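Local coordinates for putative tryptophan halogenase (Xanthomonas campestris pv. campestris, PDB 6Y1W), which is a flavin-dependent halogenase that probably uses reduced FAD, oxygen and a halide ion to halogenate an aromatic substrate, at residues S50-T55 with E187-S192; G191-D196 with A203-D208; F224-I229 with G337-F342. All coordinates share one frame; numbering follows the deposited sequence.

Interaction 1: residues S50-T55 with E187-S192. With BU9 (Meso-2,3-Butanediol), chain M.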
# COMPACT_ATOMS: atom_id res chain seq x y z
N SER A 50 11.35 -33.24 16.53
CA SER A 50 11.52 -34.68 16.61
C SER A 50 12.15 -35.18 15.32
O SER A 50 11.71 -34.79 14.23
CB SER A 50 10.17 -35.36 16.82
OG SER A 50 10.31 -36.75 16.63
N ASP A 51 13.17 -36.04 15.43
CA ASP A 51 13.73 -36.68 14.24
C ASP A 51 12.75 -37.63 13.56
O ASP A 51 12.99 -38.04 12.41
CB ASP A 51 15.02 -37.44 14.60
CG ASP A 51 16.18 -36.51 14.84
OD1 ASP A 51 16.12 -35.38 14.33
OD2 ASP A 51 17.12 -36.89 15.57
N GLU A 52 11.69 -38.04 14.23
CA GLU A 52 10.70 -38.91 13.61
C GLU A 52 9.66 -38.15 12.79
O GLU A 52 8.77 -38.78 12.22
CB GLU A 52 10.01 -39.76 14.69
CG GLU A 52 11.02 -40.35 15.70
CD GLU A 52 10.40 -40.71 17.04
OE1 GLU A 52 9.16 -40.61 17.18
OE2 GLU A 52 11.15 -41.09 17.96
N ILE A 53 9.75 -36.82 12.72
CA ILE A 53 8.77 -36.00 12.00
C ILE A 53 9.45 -35.34 10.81
O ILE A 53 10.57 -34.83 10.93
CB ILE A 53 8.13 -34.96 12.94
CG1 ILE A 53 7.36 -35.69 14.03
CG2 ILE A 53 7.21 -34.00 12.15
CD1 ILE A 53 6.32 -34.86 14.70
N GLY A 54 8.79 -35.39 9.65
CA GLY A 54 9.39 -34.80 8.47
C GLY A 54 9.43 -35.76 7.30
O GLY A 54 9.40 -36.98 7.49
N THR A 55 9.50 -35.23 6.08
CA THR A 55 9.51 -36.00 4.84
C THR A 55 10.70 -35.55 4.00
O THR A 55 10.93 -34.35 3.86
CB THR A 55 8.21 -35.79 4.06
OG1 THR A 55 7.11 -36.35 4.80
CG2 THR A 55 8.28 -36.45 2.67
N GLU A 187 16.32 -32.18 20.41
CA GLU A 187 15.62 -33.22 19.66
C GLU A 187 14.65 -33.92 20.61
O GLU A 187 15.01 -34.23 21.75
CB GLU A 187 16.58 -34.24 19.06
CG GLU A 187 15.95 -35.16 17.99
CD GLU A 187 15.06 -36.27 18.57
OE1 GLU A 187 15.34 -36.74 19.70
OE2 GLU A 187 14.08 -36.67 17.89
N GLY A 188 13.42 -34.11 20.17
CA GLY A 188 12.49 -34.82 21.02
C GLY A 188 11.05 -34.52 20.68
O GLY A 188 10.73 -33.75 19.77
N ARG A 189 10.18 -35.12 21.47
CA ARG A 189 8.75 -34.96 21.28
C ARG A 189 8.13 -34.28 22.49
O ARG A 189 8.37 -34.67 23.64
CB ARG A 189 8.07 -36.31 21.03
CG ARG A 189 8.56 -36.98 19.77
CD ARG A 189 8.15 -38.44 19.68
NE ARG A 189 6.91 -38.64 18.93
CZ ARG A 189 6.70 -38.25 17.67
NH1 ARG A 189 7.64 -37.63 16.98
NH2 ARG A 189 5.53 -38.50 17.10
N ILE A 190 7.25 -33.34 22.20
CA ILE A 190 6.57 -32.59 23.25
C ILE A 190 5.48 -33.49 23.83
O ILE A 190 4.59 -33.95 23.11
CB ILE A 190 5.99 -31.28 22.69
CG1 ILE A 190 7.09 -30.37 22.17
CG2 ILE A 190 5.22 -30.53 23.75
CD1 ILE A 190 6.55 -29.19 21.40
N GLY A 191 5.56 -33.76 25.13
CA GLY A 191 4.55 -34.55 25.81
C GLY A 191 3.42 -33.73 26.42
O GLY A 191 2.28 -34.19 26.47
N SER A 192 3.72 -32.51 26.88
CA SER A 192 2.68 -31.65 27.42
C SER A 192 3.12 -30.19 27.35
O SER A 192 4.31 -29.88 27.21
CB SER A 192 2.31 -32.04 28.85
OG SER A 192 3.38 -31.85 29.74
C03 BU9 M . 5.64 -32.43 17.11
C04 BU9 M . 6.77 -32.83 18.06
O06 BU9 M . 6.34 -32.64 19.38
C05 BU9 M . 8.05 -32.01 17.79
C01 BU9 M . 8.45 -32.11 16.32
O6 BU9 M . 7.86 -30.66 18.14
O HOH W 1 11.76 -37.51 18.82
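Arg189 and Ser50 meet at the edge of a guanidinium: NH1 of Arg189 donates to OG of Ser50 over 2.8 Å, the hydroxyl lying in the guanidinium plane, though the bond is bent (132° at the hydrogen). A straighter grip lies beside it, where Asp51 N points at Glu187 OE2 from 2.7 Å (175°) and takes the anti lone pair of that oxygen. Glu52 approaches the same arginine from above. Its OE1 stands over one face, toward the rim and 3.4 Å from Arg189 NH1, so this salt bridge rests on charge without an N-H aimed at the oxygen. Ile53 adds an apolar neighbour, with CG1 3.5 Å from NH1 of Arg189. The arginine chain is bent at chi3 (94°), which sets NE.

The Ser50-Glu52 groups are presented by a type I beta turn from Ser50 to Ile53, coupled to an ST turn in which Ser50 OG accepts from Glu52 N at 3.1 Å. The turn follows strand 44-49 of the Rossmann-type sheet, a region that in relatives borders the adenosine part of FAD. Here a meso-2,3-butanediol occupies the neighbouring pocket, taking a hydrogen bond on O06 from Ile190 N at 3.0 Å.

Further out, one water bonds to Ser50 OG and donates to Glu187 OE2 at 2.6 Å, tying the two first-shell groups together. The carboxylates of Asp51 and Glu187 come close, OD2 to OE2 3.8 Å, a repulsion probably eased by the salt bridge from Asp51 OD1 to Arg185. Backbone bonds join Gly188 to Glu49, at the end of strand 44-49, and Arg189 to Asp208, just beyond strand 202-207.

Interaction 2: residues G191-D196 with A203-D208; sequences GSVQTD and AALVLD
Gln194 presents one face of its carboxamide to Val206, whose CG2 sits over it, 3.8 Å from CD of Gln194. At the oxygen end the amide comes near Ala204 CB, and OE1 itself is bonded to Arg212 NE, which helps fix how the flat group is turned. The carbonyl of Val206 is gripped twice within its own plane, by Gly191 N at 2.7 Å and Ser192 N at 3.1 Å. Two residues facing one make this a classic beta bulge, and a second closes the other end, where Ala203 and Ala204 both face Gln194; Ala203 N to Gln194 O is 2.7 Å, while the bond from Ala204 N is weak.

Between the bulges the hairpin strands run antiparallel (167°). Ser192 OG touches Val206 CB at 3.4 Å on the Gln194 face. On the reverse face Val193 and Leu205 point the same way, side by side, with CG2 of the valine 4.2 Å from CD2 of the leucine.

That Val193-Leu205 face is covered by helix 227-232, through Leu228 and Thr232. Strand 202-207 continues the sheet, pairing on its far flank with strand 212-214, the outermost strand there.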
# COMPACT_ATOMS: atom_id res chain seq x y z
N GLY A 191 5.56 -33.76 25.13
CA GLY A 191 4.55 -34.55 25.81
C GLY A 191 3.42 -33.73 26.42
O GLY A 191 2.28 -34.19 26.47
N SER A 192 3.72 -32.51 26.88
CA SER A 192 2.68 -31.65 27.42
C SER A 192 3.12 -30.19 27.35
O SER A 192 4.31 -29.88 27.21
CB SER A 192 2.31 -32.04 28.85
OG SER A 192 3.38 -31.85 29.74
N VAL A 193 2.13 -29.30 27.40
CA VAL A 193 2.34 -27.86 27.40
C VAL A 193 1.78 -27.31 28.71
O VAL A 193 0.61 -27.54 29.02
CB VAL A 193 1.66 -27.20 26.20
CG1 VAL A 193 1.97 -25.72 26.15
CG2 VAL A 193 2.09 -27.91 24.91
N GLN A 194 2.61 -26.57 29.44
CA GLN A 194 2.21 -25.99 30.72
C GLN A 194 1.85 -24.53 30.52
O GLN A 194 2.55 -23.80 29.81
CB GLN A 194 3.32 -26.10 31.76
CG GLN A 194 3.83 -27.51 31.95
CD GLN A 194 4.71 -27.65 33.18
OE1 GLN A 194 5.55 -26.79 33.46
NE2 GLN A 194 4.53 -28.74 33.92
N THR A 195 0.76 -24.11 31.13
CA THR A 195 0.31 -22.74 31.03
C THR A 195 0.35 -22.10 32.40
O THR A 195 0.33 -22.79 33.43
CB THR A 195 -1.09 -22.62 30.44
OG1 THR A 195 -1.99 -23.44 31.20
CG2 THR A 195 -1.11 -23.08 28.98
N ASP A 196 0.34 -20.77 32.41
CA ASP A 196 0.33 -20.03 33.66
C ASP A 196 -1.07 -20.07 34.24
O ASP A 196 -2.05 -19.91 33.52
CB ASP A 196 0.77 -18.58 33.43
CG ASP A 196 0.70 -17.73 34.70
OD1 ASP A 196 1.68 -17.71 35.47
OD2 ASP A 196 -0.35 -17.08 34.94
N ALA A 203 3.72 -21.42 29.57
CA ALA A 203 4.86 -21.31 30.48
C ALA A 203 6.06 -22.16 30.06
O ALA A 203 7.20 -21.72 30.21
CB ALA A 203 4.44 -21.71 31.90
N ALA A 204 5.83 -23.37 29.55
CA ALA A 204 6.94 -24.26 29.24
C ALA A 204 6.43 -25.41 28.40
O ALA A 204 5.24 -25.75 28.44
CB ALA A 204 7.61 -24.82 30.51
N LEU A 205 7.34 -26.04 27.67
CA LEU A 205 7.06 -27.32 27.04
C LEU A 205 7.71 -28.41 27.89
O LEU A 205 8.74 -28.18 28.54
CB LEU A 205 7.61 -27.40 25.62
CG LEU A 205 7.30 -26.21 24.71
CD1 LEU A 205 8.03 -26.42 23.40
CD2 LEU A 205 5.79 -26.02 24.48
N VAL A 206 7.06 -29.57 27.93
CA VAL A 206 7.61 -30.73 28.61
C VAL A 206 7.75 -31.85 27.60
O VAL A 206 6.76 -32.26 26.99
CB VAL A 206 6.76 -31.17 29.81
CG1 VAL A 206 7.46 -32.33 30.50
CG2 VAL A 206 6.57 -30.00 30.78
N LEU A 207 8.98 -32.33 27.40
CA LEU A 207 9.25 -33.39 26.43
C LEU A 207 8.90 -34.76 27.01
O LEU A 207 8.67 -34.92 28.21
CB LEU A 207 10.71 -33.38 25.98
CG LEU A 207 11.22 -32.04 25.42
CD1 LEU A 207 12.62 -32.19 24.84
CD2 LEU A 207 10.27 -31.47 24.38
N ASP A 208 8.93 -35.77 26.13
CA ASP A 208 8.58 -37.11 26.57
C ASP A 208 9.55 -37.67 27.60
O ASP A 208 9.18 -38.58 28.34
CB ASP A 208 8.54 -38.06 25.37
CG ASP A 208 7.27 -37.93 24.55
OD1 ASP A 208 6.31 -37.27 25.02
OD2 ASP A 208 7.24 -38.50 23.43

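Interaction 3: residues F224-I229 with G337-F342; sequences FRALLI and GLASGF
Leu338 sets its forked end against one flank of the Phe224 ring, the two side chains crossing at a slant. Its methyls follow the ring atoms in turn: CD1 lies by CD2 and CE2 of Phe224, while CD2 of Leu338 lies 3.9 Å from CE2 and also reaches CZ. Leu338 CB lies 3.9 Å from the backbone N of Phe224. The tip of the ring goes on to Phe342, with CZ of Phe224 4.2 Å from CB of Phe342, so that a single phenylalanine spans two bumps of the opposing segment. The Phe342 ring itself meets Phe320.

Where the two backbones come nearest, small residues face each other. Ala226 CB and Ala339 CB stand 4.3 Å apart, a match that lets the two backbones approach to 4.9 Å between the CA atoms of Ala226 and Ala339. Ile229 comes against Ala339 next: with CG1 anti to the backbone N (chi1 -167°), CG2 takes the place between N and the carbonyl carbon and lies 3.7 Å from Ala339 O.

The arrangement places a 3-10 turn, 338-339, against the chain entering helix 227-232 and its first residues. Leu338 belongs to the predicted FAD site, and its N binds a tartrate, probably from the crystallisation liquor.

No hydrogen bond crosses between the segments; several polar groups find partners outside the pair, Ala339 O at Arg325 and the N-H groups of Leu228 and Ile229 at Asp220, while Gly337 O accepts from Ser340 N and OG. Cohesion across the contact therefore rests mainly on van der Waals packing of apolar groups.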
# COMPACT_ATOMS: atom_id res chain seq x y z
N PHE A 224 -0.10 -29.06 11.20
CA PHE A 224 -1.49 -29.35 11.49
C PHE A 224 -1.68 -29.83 12.91
O PHE A 224 -2.81 -29.79 13.41
CB PHE A 224 -2.03 -30.36 10.45
CG PHE A 224 -2.46 -29.71 9.16
CD1 PHE A 224 -3.43 -28.72 9.17
CD2 PHE A 224 -1.90 -30.10 7.94
CE1 PHE A 224 -3.82 -28.12 7.98
CE2 PHE A 224 -2.30 -29.49 6.76
CZ PHE A 224 -3.24 -28.50 6.78
N ARG A 225 -0.61 -30.22 13.61
CA ARG A 225 -0.80 -30.61 15.01
C ARG A 225 -1.19 -29.40 15.84
O ARG A 225 -2.01 -29.53 16.75
CB ARG A 225 0.49 -31.22 15.59
CG ARG A 225 1.10 -32.35 14.81
CD ARG A 225 2.41 -32.82 15.41
NE ARG A 225 2.64 -34.23 15.10
CZ ARG A 225 2.99 -34.70 13.90
NH1 ARG A 225 3.16 -36.01 13.74
NH2 ARG A 225 3.20 -33.87 12.88
N ALA A 226 -0.71 -28.21 15.47
CA ALA A 226 -1.02 -26.96 16.18
C ALA A 226 -1.05 -27.18 17.69
O ALA A 226 -2.01 -26.83 18.38
CB ALA A 226 -2.32 -26.33 15.68
N LEU A 227 0.03 -27.76 18.20
CA LEU A 227 0.07 -28.14 19.62
C LEU A 227 -0.16 -26.95 20.55
O LEU A 227 -0.74 -27.10 21.63
CB LEU A 227 1.42 -28.77 19.93
CG LEU A 227 1.87 -30.03 19.19
CD1 LEU A 227 3.19 -30.50 19.77
CD2 LEU A 227 0.81 -31.11 19.34
N LEU A 228 0.35 -25.78 20.18
CA LEU A 228 0.23 -24.63 21.06
C LEU A 228 -1.00 -23.77 20.74
O LEU A 228 -1.85 -23.54 21.61
CB LEU A 228 1.51 -23.78 21.01
CG LEU A 228 2.83 -24.54 21.21
CD1 LEU A 228 4.02 -23.53 21.24
CD2 LEU A 228 2.83 -25.35 22.48
N ILE A 229 -1.11 -23.27 19.50
CA ILE A 229 -2.16 -22.32 19.17
C ILE A 229 -3.50 -23.02 19.16
O ILE A 229 -4.53 -22.41 19.49
CB ILE A 229 -1.84 -21.64 17.82
CG1 ILE A 229 -2.72 -20.40 17.57
CG2 ILE A 229 -1.94 -22.64 16.65
CD1 ILE A 229 -2.32 -19.14 18.37
N GLY A 337 3.21 -20.91 9.45
CA GLY A 337 3.06 -22.07 8.58
C GLY A 337 1.71 -22.73 8.74
O GLY A 337 0.71 -22.06 8.95
N LEU A 338 1.68 -24.07 8.64
CA LEU A 338 0.40 -24.78 8.67
C LEU A 338 -0.39 -24.51 9.95
O LEU A 338 -1.63 -24.52 9.93
CB LEU A 338 0.62 -26.28 8.53
CG LEU A 338 1.13 -26.70 7.15
CD1 LEU A 338 1.51 -28.19 7.17
CD2 LEU A 338 0.07 -26.40 6.13
N ALA A 339 0.30 -24.29 11.07
CA ALA A 339 -0.45 -23.98 12.29
C ALA A 339 -1.26 -22.71 12.18
O ALA A 339 -2.21 -22.53 12.98
CB ALA A 339 0.51 -23.86 13.49
N SER A 340 -0.89 -21.79 11.28
CA SER A 340 -1.56 -20.50 11.12
C SER A 340 -2.65 -20.53 10.05
O SER A 340 -3.47 -19.61 10.00
CB SER A 340 -0.55 -19.40 10.77
OG SER A 340 -0.04 -19.52 9.43
N GLY A 341 -2.64 -21.53 9.19
CA GLY A 341 -3.60 -21.59 8.09
C GLY A 341 -3.05 -22.42 6.94
O GLY A 341 -1.91 -22.88 6.96
N PHE A 342 -3.89 -22.59 5.93
CA PHE A 342 -3.48 -23.33 4.74
C PHE A 342 -4.24 -22.87 3.51
O PHE A 342 -5.47 -22.72 3.55
CB PHE A 342 -3.71 -24.82 4.90
CG PHE A 342 -3.40 -25.60 3.64
CD1 PHE A 342 -2.11 -25.95 3.37
CD2 PHE A 342 -4.39 -25.90 2.74
CE1 PHE A 342 -1.81 -26.66 2.21
CE2 PHE A 342 -4.10 -26.59 1.58
CZ PHE A 342 -2.79 -26.97 1.35

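In the fold
Interactions 1 and 2 lie in series along strand 184-195, sharing Gly191 and Ser192, with centres 14 Å apart; Ile190 CD1 of interaction 1 packs on Leu205 CD1 at 3.7 Å. Interaction 3 touches both. Its Leu228 CD2 rests 3.6 Å from Val193 CG2, while Arg225 CZ lies 3.4 Å from Ile53 CD1. Arg225 and Leu227 join Ser50, Ile53, Gly188, Arg189 and Ile190 in lining the butanediol pocket, with Gly23, Val48 and Glu49 completing it. The side chains of Ile53 and Leu338 are about 10 Å apart, and that of Ile53 is about 8 Å from Gly24, consistent with both contacts bordering the predicted FAD site.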